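Side-chain contacts in tryptophane-5-halogenase (Microbispora sp. ATCC PTA-5024, PDB 5UAO), which catalyses chlorination of tryptophan at the 5-position of its indole in a lanthipeptide during NAI-107 biosynthesis, probably using a flavin-derived oxidant: residues D23-P26 with G27-R30; P90-F93 with Y94-R98; R205-G208 with P209-G213. All blocks are in the same frame, centred on the assembly; numbering follows the deposited sequence.

Local side-chain contacts can be followed along this chain in simple series: none encloses or crosses another, and in each the two segments are consecutive. Near the N terminus, contact 1 closes a tight turn in the loop that leads into strand 31-35, a strand of the mixed eight-stranded sheet. Contact 2 links successive turns of helix 90-97 and closes no loop; its centre is about 38 Å from that of contact 1, and F93 faces helices 76-85 and 178-191. Contact 3 closes the hairpin between strands 195-208 and 211-217, neighbours in the same sheet that strand 31-35 belongs to; the centres of contacts 1 and 3 lie about 19 Å apart.

Contact 1 of 3, residues D23-P26 with G27-R30; sequences DDDP and GAIR
The backbone of D23 is approached by the guanidinium of R30, whose NH2 lies 3.8 Å from D23 O, while the D23 carboxylate stays 5.1 Å (OD1 to R30 NH1) from the guanidinium, near enough for a favourable charge effect at most. Beyond it, D24 adds just its backbone N near the edge of the same guanidinium. D25 carries most of the contact. With CG anti to the backbone N (chi1 -162°), its carboxylate turns toward the amides that follow in the chain, and OD1 takes the amide of G27 at 2.7 Å from G27 N, met from above the carboxylate plane. This is an Asx turn, set in the loop leading into strand 31-35, and it coincides with a tight four-residue turn from D25 to A28 in which A28 N gives a long, weak bond to D25 O at 3.5 Å. R30 NH2, held more firmly by A22 O, adds a weak bond to that carbonyl. A28 CB sits over the centre of one guanidinium face, 3.7 Å above its plane. OD2 of D25 forms a salt bridge with R378; with an alanine here, the G27 amide would probably lose its acceptor within the turn and R378 its negative mate. P26 occupies the second position of the turn, and its carbonyl O accepts a weak bond from R377 NH1.

Contact 2 of 3, residues P90-F93 with Y94-R98; sequences PAEF and YQHVR
V97 lies across one face of the F93 ring, a turn further along helix 90-97. Its CB stands 4.2 Å from the ring centroid and 15° off the normal, a CH-pi contact, displaced from the middle toward the rim. Both methyls project past that rim: CG2 comes to 3.7 Å from F93 CE1, whereas CG1, held anti to the backbone N (chi1 177°), lies beyond CZ. The phenyl ring reaches this place because its own CG is also anti to N. Y94 CD1 touches F93 CD2 at 4.1 Å, where the two neighbouring side chains cross at a slant. The phenol is then carried off to W101, whose NE1 pairs with Y94 OH. On another side of the helix, the E92 carboxylate and the H96 imidazole are turned 74° against each other, and the aliphatic CG of E92 approaches H96 ND1 at 3.9 Å. The carboxylate itself is engaged by R191 and by Y184 OH, both from helix 178-191. Around the F93 ring, H83 meets it edge-to-face and Y174 lies at a shallower angle; within this tryptophan halogenase fold the F93 side chain is about 12 Å from the bound FAD. The backbone carries the usual i to i+4 bonds of an alpha helix, such as V97 N to F93 O at 2.7 Å. E92 O is shared: H96 N binds it at 2.9 Å, and H96 ND1 adds a weak bond at 3.3 Å, approached at the edge of the ring. This doubled use of one carbonyl is likely to restrain the imidazole's rotation and to favour a proton on ND1, while the charge of E92 is probably offset by R191.

Contact 3 of 3, residues R205-G208 with P209-G213; sequences RLDG and PDHVG
The isobutyl group of L206 overlaps the side of V212, with L206 CD2 3.8 Å from V212 CG2, although their CB atoms diverge from a non-hydrogen-bonded antiparallel pair. L206 places CG anti to its carbonyl carbon (chi1 -54°), which brings the branch end back toward its partner. Backbone bonds bracket the pair: G213 N reaches R205 O at 2.8 Å, and D207 N reaches H211 O at 3.0 Å. H211 O is also approached by L206 CA at 3.3 Å, a CH...O contact, so two donors of unequal strength meet one acceptor. The D207 carboxylate folds across G213, where its CG lies 3.7 Å from G213 CA and finds only hydrogen in place of a side chain. A type II turn from G208 to H211 closes this beta hairpin, with P209 and D210 at its corners. D210 OD1 forms a salt bridge with R338 of strand 337-338. V212 N is held by N340, and L206 rests on L243, just beyond helix 237-242. In the mixed sheet, strand 195-208 lies between strands 211-217 and 56-61, with the short strand 222-223 flanking 211-217 on its other side.

Contact 1 of 3, residues D23-P26 with G27-R30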
loop_
_atom_site.group_PDB
_atom_site.type_symbol
_atom_site.label_atom_id
_atom_site.label_comp_id
_atom_site.label_asym_id
_atom_site.label_seq_id
_atom_site.Cartn_x
_atom_site.Cartn_y
_atom_site.Cartn_z
ATOM N N ASP A 23 -35.690 -10.389 -7.717
ATOM C CA ASP A 23 -36.786 -10.231 -8.665
ATOM C C ASP A 23 -38.028 -9.481 -8.130
ATOM O O ASP A 23 -38.825 -8.987 -8.920
ATOM C CB ASP A 23 -37.218 -11.609 -9.172
ATOM C CG ASP A 23 -36.173 -12.258 -10.057
ATOM O OD1 ASP A 23 -35.251 -11.548 -10.510
ATOM O OD2 ASP A 23 -36.190 -13.472 -10.352
ATOM N N ASP A 24 -38.014 -9.312 -6.821
ATOM C CA ASP A 24 -39.054 -8.832 -5.964
ATOM C C ASP A 24 -38.843 -7.375 -5.712
ATOM O O ASP A 24 -39.738 -6.576 -5.769
ATOM C CB ASP A 24 -38.757 -9.498 -4.627
ATOM C CG ASP A 24 -39.943 -10.116 -3.992
ATOM O OD1 ASP A 24 -40.315 -11.234 -4.387
ATOM O OD2 ASP A 24 -40.462 -9.510 -3.045
ATOM N N ASP A 25 -37.600 -7.089 -5.392
ATOM C CA ASP A 25 -37.028 -5.791 -4.932
ATOM C C ASP A 25 -37.431 -4.651 -5.864
ATOM O O ASP A 25 -36.965 -4.586 -7.011
ATOM C CB ASP A 25 -35.491 -5.868 -4.844
ATOM C CG ASP A 25 -34.862 -4.754 -3.976
ATOM O OD1 ASP A 25 -35.532 -3.763 -3.540
ATOM O OD2 ASP A 25 -33.645 -4.895 -3.727
ATOM N N PRO A 26 -38.312 -3.758 -5.379
ATOM C CA PRO A 26 -38.726 -2.590 -6.151
ATOM C C PRO A 26 -37.672 -1.475 -5.909
ATOM O O PRO A 26 -37.749 -0.383 -6.484
ATOM C CB PRO A 26 -40.066 -2.249 -5.507
ATOM C CG PRO A 26 -39.808 -2.519 -4.034
ATOM C CD PRO A 26 -38.819 -3.682 -3.986
ATOM N N GLY A 27 -36.731 -1.780 -5.014
ATOM C CA GLY A 27 -35.556 -0.945 -4.720
ATOM C C GLY A 27 -34.299 -1.330 -5.521
ATOM O O GLY A 27 -33.276 -0.681 -5.397
ATOM N N ALA A 28 -34.365 -2.373 -6.368
ATOM C CA ALA A 28 -33.171 -2.832 -7.087
ATOM C C ALA A 28 -32.637 -1.817 -8.093
ATOM O O ALA A 28 -33.386 -1.112 -8.707
ATOM C CB ALA A 28 -33.434 -4.161 -7.797
ATOM N N ILE A 29 -31.317 -1.797 -8.285
ATOM C CA ILE A 29 -30.703 -1.015 -9.367
ATOM C C ILE A 29 -30.680 -1.876 -10.597
ATOM O O ILE A 29 -29.842 -2.791 -10.714
ATOM C CB ILE A 29 -29.295 -0.517 -8.966
ATOM C CG1 ILE A 29 -29.486 0.657 -7.981
ATOM C CG2 ILE A 29 -28.501 -0.063 -10.180
ATOM C CD1 ILE A 29 -28.283 1.013 -7.153
ATOM N N ARG A 30 -31.545 -1.527 -11.546
ATOM C CA ARG A 30 -31.765 -2.333 -12.729
ATOM C C ARG A 30 -31.292 -1.683 -14.029
ATOM O O ARG A 30 -31.034 -2.377 -15.009
ATOM C CB ARG A 30 -33.285 -2.628 -12.868
ATOM C CG ARG A 30 -33.872 -3.504 -11.740
ATOM C CD ARG A 30 -35.330 -3.889 -12.016
ATOM N NE ARG A 30 -35.978 -4.488 -10.831
ATOM C CZ ARG A 30 -35.707 -5.698 -10.323
ATOM N NH1 ARG A 30 -34.780 -6.493 -10.893
ATOM N NH2 ARG A 30 -36.376 -6.135 -9.243
#

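Contact 2 of 3, residues P90-F93 with Y94-R98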
loop_
_atom_site.group_PDB
_atom_site.type_symbol
_atom_site.label_atom_id
_atom_site.label_comp_id
_atom_site.label_asym_id
_atom_site.label_seq_id
_atom_site.Cartn_x
_atom_site.Cartn_y
_atom_site.Cartn_z
ATOM N N PRO A 90 -8.804 -11.099 -29.427
ATOM C CA PRO A 90 -7.637 -10.372 -29.958
ATOM C C PRO A 90 -7.486 -10.339 -31.440
ATOM O O PRO A 90 -6.984 -9.352 -31.953
ATOM C CB PRO A 90 -6.452 -11.068 -29.324
ATOM C CG PRO A 90 -6.956 -12.334 -28.760
ATOM C CD PRO A 90 -8.414 -12.148 -28.458
ATOM N N ALA A 91 -7.917 -11.393 -32.152
ATOM C CA ALA A 91 -7.789 -11.388 -33.601
ATOM C C ALA A 91 -8.702 -10.306 -34.184
ATOM O O ALA A 91 -8.309 -9.508 -35.049
ATOM C CB ALA A 91 -8.113 -12.796 -34.179
ATOM N N GLU A 92 -9.914 -10.244 -33.680
ATOM C CA GLU A 92 -10.861 -9.219 -34.089
ATOM C C GLU A 92 -10.401 -7.797 -33.762
ATOM O O GLU A 92 -10.569 -6.877 -34.550
ATOM C CB GLU A 92 -12.216 -9.447 -33.407
ATOM C CG GLU A 92 -13.350 -8.606 -33.993
ATOM C CD GLU A 92 -14.709 -8.894 -33.346
ATOM O OE1 GLU A 92 -14.873 -8.662 -32.113
ATOM O OE2 GLU A 92 -15.616 -9.337 -34.102
ATOM N N PHE A 93 -9.876 -7.634 -32.579
ATOM C CA PHE A 93 -9.287 -6.337 -32.157
ATOM C C PHE A 93 -8.183 -5.927 -33.117
ATOM O O PHE A 93 -8.143 -4.763 -33.620
ATOM C CB PHE A 93 -8.776 -6.422 -30.730
ATOM C CG PHE A 93 -8.170 -5.149 -30.218
ATOM C CD1 PHE A 93 -8.967 -4.143 -29.753
ATOM C CD2 PHE A 93 -6.779 -4.992 -30.172
ATOM C CE1 PHE A 93 -8.417 -2.968 -29.255
ATOM C CE2 PHE A 93 -6.242 -3.826 -29.689
ATOM C CZ PHE A 93 -7.067 -2.821 -29.236
ATOM N N TYR A 94 -7.312 -6.866 -33.440
ATOM C CA TYR A 94 -6.225 -6.535 -34.343
ATOM C C TYR A 94 -6.723 -6.179 -35.740
ATOM O O TYR A 94 -6.205 -5.276 -36.440
ATOM C CB TYR A 94 -5.170 -7.642 -34.427
ATOM C CG TYR A 94 -4.053 -7.525 -33.403
ATOM C CD1 TYR A 94 -4.305 -7.608 -32.058
ATOM C CD2 TYR A 94 -2.739 -7.413 -33.792
ATOM C CE1 TYR A 94 -3.306 -7.532 -31.133
ATOM C CE2 TYR A 94 -1.715 -7.355 -32.861
ATOM C CZ TYR A 94 -2.004 -7.379 -31.546
ATOM O OH TYR A 94 -0.974 -7.335 -30.643
ATOM N N GLN A 95 -7.757 -6.868 -36.139
ATOM C CA GLN A 95 -8.309 -6.647 -37.443
ATOM C C GLN A 95 -8.987 -5.268 -37.532
ATOM O O GLN A 95 -8.863 -4.582 -38.512
ATOM C CB GLN A 95 -9.323 -7.787 -37.729
ATOM C CG GLN A 95 -10.037 -7.702 -39.053
ATOM C CD GLN A 95 -9.052 -7.712 -40.204
ATOM O OE1 GLN A 95 -7.938 -8.258 -40.086
ATOM N NE2 GLN A 95 -9.440 -7.101 -41.323
ATOM N N HIS A 96 -9.752 -4.903 -36.528
ATOM C CA HIS A 96 -10.527 -3.683 -36.579
ATOM C C HIS A 96 -9.746 -2.495 -36.084
ATOM O O HIS A 96 -9.955 -1.380 -36.557
ATOM C CB HIS A 96 -11.757 -3.811 -35.718
ATOM C CG HIS A 96 -12.876 -4.537 -36.371
ATOM N ND1 HIS A 96 -12.820 -5.880 -36.676
ATOM C CD2 HIS A 96 -14.090 -4.108 -36.770
ATOM C CE1 HIS A 96 -13.955 -6.247 -37.244
ATOM N NE2 HIS A 96 -14.737 -5.189 -37.325
ATOM N N VAL A 97 -8.891 -2.669 -35.101
ATOM C CA VAL A 97 -8.237 -1.438 -34.530
ATOM C C VAL A 97 -6.849 -1.193 -35.141
ATOM O O VAL A 97 -6.376 -0.049 -35.201
ATOM C CB VAL A 97 -8.167 -1.507 -33.008
ATOM C CG1 VAL A 97 -7.415 -0.278 -32.398
ATOM C CG2 VAL A 97 -9.577 -1.620 -32.467
ATOM N N ARG A 98 -6.203 -2.259 -35.591
ATOM C CA ARG A 98 -4.888 -2.201 -36.144
ATOM C C ARG A 98 -3.838 -1.554 -35.206
ATOM O O ARG A 98 -3.155 -0.639 -35.590
ATOM C CB ARG A 98 -4.912 -1.556 -37.546
ATOM C CG ARG A 98 -5.588 -2.475 -38.612
ATOM C CD ARG A 98 -5.864 -1.802 -39.965
ATOM N NE ARG A 98 -4.889 -0.749 -40.249
ATOM C CZ ARG A 98 -5.103 0.330 -41.002
ATOM N NH1 ARG A 98 -6.271 0.496 -41.645
ATOM N NH2 ARG A 98 -4.122 1.249 -41.118
#

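Contact 3 of 3, residues R205-G208 with P209-G213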
loop_
_atom_site.group_PDB
_atom_site.type_symbol
_atom_site.label_atom_id
_atom_site.label_comp_id
_atom_site.label_asym_id
_atom_site.label_seq_id
_atom_site.Cartn_x
_atom_site.Cartn_y
_atom_site.Cartn_z
ATOM N N ARG A 205 -31.452 17.034 -13.474
ATOM C CA ARG A 205 -32.385 17.393 -12.462
ATOM C C ARG A 205 -32.250 16.507 -11.243
ATOM O O ARG A 205 -32.466 15.300 -11.316
ATOM C CB ARG A 205 -33.787 17.315 -13.030
ATOM C CG ARG A 205 -34.801 18.061 -12.209
ATOM C CD ARG A 205 -35.333 19.272 -12.971
ATOM N NE ARG A 205 -36.025 20.122 -12.026
ATOM C CZ ARG A 205 -35.857 21.436 -11.867
ATOM N NH1 ARG A 205 -35.065 22.157 -12.671
ATOM N NH2 ARG A 205 -36.542 22.051 -10.905
ATOM N N LEU A 206 -31.920 17.119 -10.113
ATOM C CA LEU A 206 -31.808 16.411 -8.822
ATOM C C LEU A 206 -33.194 16.250 -8.252
ATOM O O LEU A 206 -34.044 17.051 -8.543
ATOM C CB LEU A 206 -30.938 17.224 -7.851
ATOM C CG LEU A 206 -29.527 17.647 -8.315
ATOM C CD1 LEU A 206 -28.756 18.263 -7.172
ATOM C CD2 LEU A 206 -28.777 16.465 -8.913
ATOM N N ASP A 207 -33.434 15.232 -7.445
ATOM C CA ASP A 207 -34.711 15.126 -6.702
ATOM C C ASP A 207 -34.461 14.956 -5.221
ATOM O O ASP A 207 -35.372 14.656 -4.471
ATOM C CB ASP A 207 -35.571 13.984 -7.216
ATOM C CG ASP A 207 -34.933 12.635 -6.972
ATOM O OD1 ASP A 207 -33.768 12.612 -6.502
ATOM O OD2 ASP A 207 -35.574 11.607 -7.275
ATOM N N GLY A 208 -33.222 15.141 -4.797
ATOM C CA GLY A 208 -32.945 15.205 -3.407
ATOM C C GLY A 208 -31.479 15.487 -3.221
ATOM O O GLY A 208 -30.748 15.764 -4.190
ATOM N N PRO A 209 -31.050 15.435 -1.960
ATOM C CA PRO A 209 -29.646 15.531 -1.653
ATOM C C PRO A 209 -28.916 14.346 -2.308
ATOM O O PRO A 209 -29.356 13.151 -2.166
ATOM C CB PRO A 209 -29.597 15.469 -0.108
ATOM C CG PRO A 209 -30.895 14.858 0.326
ATOM C CD PRO A 209 -31.883 15.136 -0.770
ATOM N N ASP A 210 -27.896 14.692 -3.107
ATOM C CA ASP A 210 -26.990 13.703 -3.668
ATOM C C ASP A 210 -27.646 12.668 -4.565
ATOM O O ASP A 210 -27.120 11.548 -4.685
ATOM C CB ASP A 210 -26.331 12.956 -2.498
ATOM C CG ASP A 210 -25.390 13.846 -1.684
ATOM O OD1 ASP A 210 -25.074 14.997 -2.102
ATOM O OD2 ASP A 210 -24.910 13.331 -0.650
ATOM N N HIS A 211 -28.788 13.012 -5.186
ATOM C CA HIS A 211 -29.578 12.044 -5.949
ATOM C C HIS A 211 -30.105 12.723 -7.247
ATOM O O HIS A 211 -30.836 13.733 -7.165
ATOM C CB HIS A 211 -30.733 11.498 -5.116
ATOM C CG HIS A 211 -31.484 10.385 -5.804
ATOM N ND1 HIS A 211 -31.064 9.073 -5.772
ATOM C CD2 HIS A 211 -32.600 10.400 -6.575
ATOM C CE1 HIS A 211 -31.892 8.329 -6.502
ATOM N NE2 HIS A 211 -32.816 9.118 -7.022
ATOM N N VAL A 212 -29.698 12.193 -8.418
ATOM C CA VAL A 212 -30.137 12.679 -9.694
ATOM C C VAL A 212 -31.462 11.995 -9.905
ATOM O O VAL A 212 -31.522 10.770 -9.847
ATOM C CB VAL A 212 -29.123 12.374 -10.845
ATOM C CG1 VAL A 212 -29.725 12.684 -12.219
ATOM C CG2 VAL A 212 -27.818 13.188 -10.624
ATOM N N GLY A 213 -32.514 12.786 -10.174
ATOM C CA GLY A 213 -33.842 12.253 -10.478
ATOM C C GLY A 213 -34.053 11.994 -11.954
ATOM O O GLY A 213 -34.846 11.141 -12.329
#